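Local coordinates for BH0493 protein (Bacillus halodurans C-125, PDB 2QEE) that binds zinc and is probably a metal-dependent hydrolase of the amidohydrolase superfamily, at the interface of chains A and B. Coordinates in Å, arbitrary orientation; residue numbers count along the deposited sequence, not the author numbering. Chains: chain A/B, BH0493 protein.

Contact 1: the interface of chains A and B. Residues chain A 305, 309, 338, 342, 345-346; chain B 305-306, 329-330, 332, 334-335.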
# COMPACT_ATOMS: atom_id res chain seq x y z
N ARG A 305 7.67 2.36 -0.80
CA ARG A 305 6.22 2.45 -1.10
C ARG A 305 5.46 2.98 0.14
O ARG A 305 4.51 3.77 0.00
CB ARG A 305 5.68 1.08 -1.50
CG ARG A 305 4.18 1.16 -1.88
CD ARG A 305 3.64 -0.25 -2.14
NE ARG A 305 2.28 -0.16 -2.70
CZ ARG A 305 1.39 -1.13 -2.61
NH1 ARG A 305 1.72 -2.28 -1.96
NH2 ARG A 305 0.21 -0.96 -3.18
N HIS A 309 2.17 7.73 1.02
CA HIS A 309 0.95 8.43 1.41
C HIS A 309 1.23 9.48 2.47
O HIS A 309 0.79 10.62 2.35
CB HIS A 309 -0.10 7.43 1.89
CG HIS A 309 -1.33 8.08 2.44
ND1 HIS A 309 -1.42 8.47 3.75
CD2 HIS A 309 -2.49 8.46 1.85
CE1 HIS A 309 -2.61 9.03 3.96
NE2 HIS A 309 -3.27 9.05 2.82
N GLU A 338 -0.65 4.70 -8.44
CA GLU A 338 -1.18 4.93 -7.08
C GLU A 338 -0.61 6.22 -6.47
O GLU A 338 -1.39 7.00 -5.89
CB GLU A 338 -0.98 3.74 -6.14
CG GLU A 338 0.44 3.50 -5.65
CD GLU A 338 0.51 2.34 -4.65
OE1 GLU A 338 1.42 2.34 -3.78
OE2 GLU A 338 -0.32 1.44 -4.76
N MET A 342 -2.92 9.54 -5.39
CA MET A 342 -2.95 9.98 -3.97
C MET A 342 -2.51 11.47 -3.97
O MET A 342 -3.10 12.31 -3.28
CB MET A 342 -2.00 9.15 -3.07
CG MET A 342 -2.48 7.71 -2.88
SD MET A 342 -1.50 6.89 -1.59
CE MET A 342 0.10 6.82 -2.45
N GLU A 345 -5.22 13.74 -5.50
CA GLU A 345 -6.42 13.80 -4.65
C GLU A 345 -6.24 14.73 -3.42
O GLU A 345 -7.18 15.44 -3.05
CB GLU A 345 -6.91 12.39 -4.19
CG GLU A 345 -7.43 11.69 -5.41
CD GLU A 345 -7.65 10.16 -5.34
OE1 GLU A 345 -7.48 9.55 -4.26
OE2 GLU A 345 -8.04 9.61 -6.43
N MET A 346 -5.03 14.80 -2.88
CA MET A 346 -4.77 15.55 -1.64
C MET A 346 -4.03 16.85 -1.90
O MET A 346 -3.97 17.68 -1.00
CB MET A 346 -3.94 14.73 -0.65
CG MET A 346 -4.82 13.87 0.23
SD MET A 346 -3.86 12.87 1.41
CE MET A 346 -3.34 11.56 0.29
N ARG B 305 -2.47 4.87 5.91
CA ARG B 305 -2.75 3.91 4.81
C ARG B 305 -2.19 2.52 5.22
O ARG B 305 -2.80 1.48 4.96
CB ARG B 305 -2.04 4.38 3.52
CG ARG B 305 -2.34 3.41 2.40
CD ARG B 305 -1.51 3.87 1.16
NE ARG B 305 -1.91 3.04 0.02
CZ ARG B 305 -1.12 2.82 -1.02
NH1 ARG B 305 0.11 3.38 -1.05
NH2 ARG B 305 -1.59 2.12 -2.05
N GLU B 306 -1.05 2.52 5.92
CA GLU B 306 -0.33 1.29 6.18
C GLU B 306 -0.88 0.49 7.33
O GLU B 306 -0.37 -0.62 7.60
CB GLU B 306 1.15 1.62 6.44
CG GLU B 306 1.92 2.09 5.19
CD GLU B 306 1.42 3.41 4.56
OE1 GLU B 306 1.26 4.43 5.26
OE2 GLU B 306 1.32 3.41 3.29
N PHE B 329 -7.43 11.63 5.82
CA PHE B 329 -6.41 11.38 4.78
C PHE B 329 -6.67 10.07 4.00
O PHE B 329 -6.06 9.83 2.98
CB PHE B 329 -5.00 11.39 5.40
CG PHE B 329 -4.72 12.66 6.16
CD1 PHE B 329 -4.94 13.88 5.54
CD2 PHE B 329 -4.28 12.62 7.48
CE1 PHE B 329 -4.70 15.10 6.25
CE2 PHE B 329 -4.05 13.81 8.20
CZ PHE B 329 -4.26 15.05 7.57
N MET B 330 -7.57 9.24 4.55
CA MET B 330 -7.96 8.04 3.85
C MET B 330 -9.18 8.30 2.94
O MET B 330 -9.59 7.43 2.13
CB MET B 330 -8.36 6.97 4.87
CG MET B 330 -7.25 6.55 5.89
SD MET B 330 -5.97 5.53 5.05
CE MET B 330 -4.89 6.82 4.44
N ASN B 332 -10.06 9.54 0.23
CA ASN B 332 -9.76 9.96 -1.10
C ASN B 332 -10.02 8.75 -2.00
O ASN B 332 -9.72 7.62 -1.55
CB ASN B 332 -8.25 10.31 -1.13
CG ASN B 332 -7.96 11.60 -0.37
OD1 ASN B 332 -8.30 12.67 -0.84
ND2 ASN B 332 -7.32 11.51 0.80
N GLU B 334 -8.70 6.93 -4.39
CA GLU B 334 -7.68 5.85 -4.53
C GLU B 334 -7.70 4.99 -3.25
O GLU B 334 -7.66 3.77 -3.31
CB GLU B 334 -6.32 6.49 -4.78
CG GLU B 334 -5.13 5.50 -4.85
CD GLU B 334 -5.20 4.54 -6.07
OE1 GLU B 334 -6.06 4.74 -6.96
OE2 GLU B 334 -4.37 3.60 -6.21
N ILE B 335 -7.83 5.61 -2.09
CA ILE B 335 -7.72 4.89 -0.85
C ILE B 335 -9.07 4.27 -0.48
O ILE B 335 -9.10 3.14 -0.01
CB ILE B 335 -7.17 5.80 0.25
CG1 ILE B 335 -5.77 6.36 -0.17
CG2 ILE B 335 -7.10 5.01 1.61
CD1 ILE B 335 -4.68 5.29 -0.23
O HOH W 1 -0.29 6.74 5.69
O HOH W 2 2.02 4.81 1.00
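The guanidinium groups of A:Arg305 and B:Arg305, their planes 85° apart, both meet the carboxylate of A:Glu338. A:Arg305 has it in plane at its edge, gripping side-on through NE and NH2, and both oxygens answer with their syn lone pairs; NE is 2.9 Å from A:Glu338 OE1. B:Arg305 comes end-on with NH1 and NH2, from above the carboxylate plane; NH2 makes a salt bridge across the interface to A:Glu338 OE2, 3.1 Å. The sulfur of A:Met342 covers one face of the B:Arg305 guanidinium toward its rim, and a water sits at the edge beside NH1. The imidazole of A:His309, anti to its backbone N (chi1 174°), has the B:Met330 methyl CE over one face, 3.5 Å from the ring centroid, and A:Met342 SD in plane at its edge. Also at the edge, NE2 donates to B:Phe329 O at 2.9 Å, approaching above the carbonyl plane.

Each oxygen of A:Glu338 accepts from both arginines, which probably favours its ionised form. An alanine here would remove the paired bonds from both arginines and would probably leave two like-charged guanidiniums, A:Arg305 NH2 and B:Arg305 NH2 3.7 Å apart, without their shared carboxylate. A second water ties A:His309 ND1 to B:Arg305 N and B:Glu306 OE1. A:Glu345 OE1 takes the N-H of B:Glu334 at 2.9 Å; B:Glu334 binds metal in other structures of the protein, but carries none here.

The site belongs to a crystal interface between two copies of the protein, possibly not the biological one: helix 333-347 of chain A, with segments 305-307 and 308-317, packs against chain B's 3-10 helices 305-307 and 328-330 and the start of its helix 333-347.

Contact 2: the interface of chains A and B. Residues chain A 348-350, 400-401, 404, 409; chain B 60, 87-88, 91.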
# COMPACT_ATOMS: atom_id res chain seq x y z
N GLY A 348 -4.18 18.51 -5.31
CA GLY A 348 -4.58 19.12 -6.57
C GLY A 348 -3.36 19.13 -7.53
O GLY A 348 -2.81 18.09 -7.86
N THR A 349 -3.00 20.29 -8.07
CA THR A 349 -1.85 20.30 -8.98
C THR A 349 -0.56 20.81 -8.31
O THR A 349 0.41 21.17 -9.01
CB THR A 349 -2.15 21.09 -10.25
OG1 THR A 349 -2.52 22.42 -9.84
CG2 THR A 349 -3.34 20.44 -11.06
N SER A 350 -0.56 20.89 -6.98
CA SER A 350 0.58 21.49 -6.25
C SER A 350 1.73 20.50 -5.95
O SER A 350 2.28 20.46 -4.84
CB SER A 350 0.12 22.26 -4.96
OG SER A 350 -0.43 21.39 -3.97
N ARG A 400 -2.54 24.89 -19.05
CA ARG A 400 -1.94 25.55 -17.92
C ARG A 400 -1.59 24.50 -16.86
O ARG A 400 -0.49 24.52 -16.30
CB ARG A 400 -2.96 26.53 -17.33
CG ARG A 400 -2.50 27.23 -16.04
CD ARG A 400 -3.69 27.87 -15.33
NE ARG A 400 -4.69 26.84 -15.01
CZ ARG A 400 -5.94 27.10 -14.65
NH1 ARG A 400 -6.34 28.36 -14.57
NH2 ARG A 400 -6.78 26.09 -14.39
N ASP A 401 -2.55 23.65 -16.50
CA ASP A 401 -2.33 22.74 -15.35
C ASP A 401 -1.18 21.78 -15.73
O ASP A 401 -0.32 21.43 -14.91
CB ASP A 401 -3.60 21.90 -15.02
CG ASP A 401 -4.83 22.74 -14.61
OD1 ASP A 401 -4.69 23.88 -14.09
OD2 ASP A 401 -5.94 22.21 -14.81
N ASP A 404 2.08 23.46 -15.33
CA ASP A 404 2.45 23.51 -13.90
C ASP A 404 3.13 22.19 -13.53
O ASP A 404 4.23 22.18 -13.01
CB ASP A 404 1.21 23.75 -13.03
CG ASP A 404 0.70 25.19 -13.16
OD1 ASP A 404 1.52 26.09 -13.55
OD2 ASP A 404 -0.49 25.43 -12.92
N ASN A 409 5.80 24.25 -11.96
CA ASN A 409 5.85 24.13 -10.52
C ASN A 409 7.27 24.07 -10.01
O ASN A 409 7.57 24.61 -8.95
CB ASN A 409 5.06 22.92 -9.97
CG ASN A 409 3.57 23.10 -10.11
OD1 ASN A 409 3.07 24.23 -10.37
ND2 ASN A 409 2.82 21.98 -9.92
N TRP B 60 -0.35 27.23 -2.23
CA TRP B 60 -0.30 28.09 -3.43
C TRP B 60 -0.19 29.60 -3.18
O TRP B 60 0.51 30.29 -3.93
CB TRP B 60 -1.53 27.90 -4.29
CG TRP B 60 -1.60 26.66 -5.16
CD1 TRP B 60 -2.50 25.61 -5.04
CD2 TRP B 60 -0.76 26.34 -6.27
NE1 TRP B 60 -2.29 24.71 -6.03
CE2 TRP B 60 -1.25 25.11 -6.82
CE3 TRP B 60 0.32 26.98 -6.88
CZ2 TRP B 60 -0.64 24.49 -7.91
CZ3 TRP B 60 0.91 26.36 -8.03
CH2 TRP B 60 0.44 25.13 -8.50
N LYS B 87 -7.33 29.89 -10.65
CA LYS B 87 -5.92 29.93 -11.07
C LYS B 87 -5.34 28.53 -11.37
O LYS B 87 -4.34 28.41 -12.07
CB LYS B 87 -5.10 30.55 -9.94
CG LYS B 87 -5.27 32.09 -9.80
CD LYS B 87 -4.16 32.64 -8.92
CE LYS B 87 -4.25 34.13 -8.70
NZ LYS B 87 -3.21 34.44 -7.65
N ARG B 88 -5.94 27.50 -10.74
CA ARG B 88 -5.70 26.07 -11.06
C ARG B 88 -7.05 25.35 -11.12
O ARG B 88 -8.00 25.78 -10.45
CB ARG B 88 -4.84 25.41 -10.00
CG ARG B 88 -3.47 26.02 -9.86
CD ARG B 88 -3.49 27.10 -8.74
NE ARG B 88 -2.33 28.01 -8.84
CZ ARG B 88 -2.18 29.09 -8.03
NH1 ARG B 88 -3.09 29.39 -7.12
NH2 ARG B 88 -1.11 29.86 -8.17
N VAL B 91 -9.27 20.12 -9.12
CA VAL B 91 -9.28 18.67 -9.34
C VAL B 91 -9.08 17.88 -8.07
O VAL B 91 -9.33 16.68 -8.07
CB VAL B 91 -8.18 18.23 -10.36
CG1 VAL B 91 -8.47 18.67 -11.82
CG2 VAL B 91 -6.81 18.73 -9.88
O HOH W 3 -4.27 22.66 -6.68
O HOH W 4 -0.40 28.02 -11.04
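A chi1 of -77° sets CG of B:Trp60 anti to its carbonyl carbon, and chi2 of 115° turns the indole so that its six-membered ring reaches chain A. B:Arg88 has a similar first torsion but bends at chi2, 94°, folding back over the indole: its NE lies above the centre of one face, with the guanidinium sandwiched between B:Trp60 and the CB of B:Lys87. The opposite indole face receives A:Ser350, whose CB sits 3.6 Å from B:Trp60 NE1. The tryptophan is therefore wedged between an arginine of its own chain and the loop of the other.

At the rim of the indole, A:Thr349 OG1 comes to 3.4 Å from B:Trp60 CZ2, with the hydroxyl in the crowded position between backbone N and carbonyl carbon. A:Asn409 crosses the tryptophan side chain, its amide plane 63° from the indole, with OD1 toward CH2, while its ND2 donates to A:Thr349 O at 2.7 Å, nearly along the C=O axis. That bond ties helix 395-414 to the loop and probably helps to hold both against the indole. Nearby, CG2 of B:Val91 packs on A:Gly348 CA and A:Thr349 CG2.

A:Arg400, bent at chi3, clamps A:Asp401 OD1 with NE and NH2 together, which fixes the guanidinium. One of its faces then lies against the B:Lys87 carbonyl and B:Arg88 CA, as packing and not a hydrogen bond. This patch of the crystal interface between two copies of the protein, which may not be the biological one, is thus mainly packing, and water carries the polar links. One water bridges B:Arg88 NE to A:Asp404 OD2; another stands in the plane at the indole edge, 2.9 Å from B:Trp60 NE1 and 3.0 Å from A:Thr349 N.

The centres of the C-alpha atoms of contact 1 and contact 2 lie about 19 Å apart. Their shared thread on chain A is helix 333-347, which serves contact 1, and the loop directly after it, which serves contact 2; residues 305-309 and helix 395-414 are added separately. On chain B the two draw on separate regions, so that thread touches two distant parts of its neighbour's sequence. Contact 1 is the charged, directly bonded patch; contact 2 adds packing and bridging water. The interface is not an exact two-fold, the assembly holds three copies, and it may not be the biological oligomer.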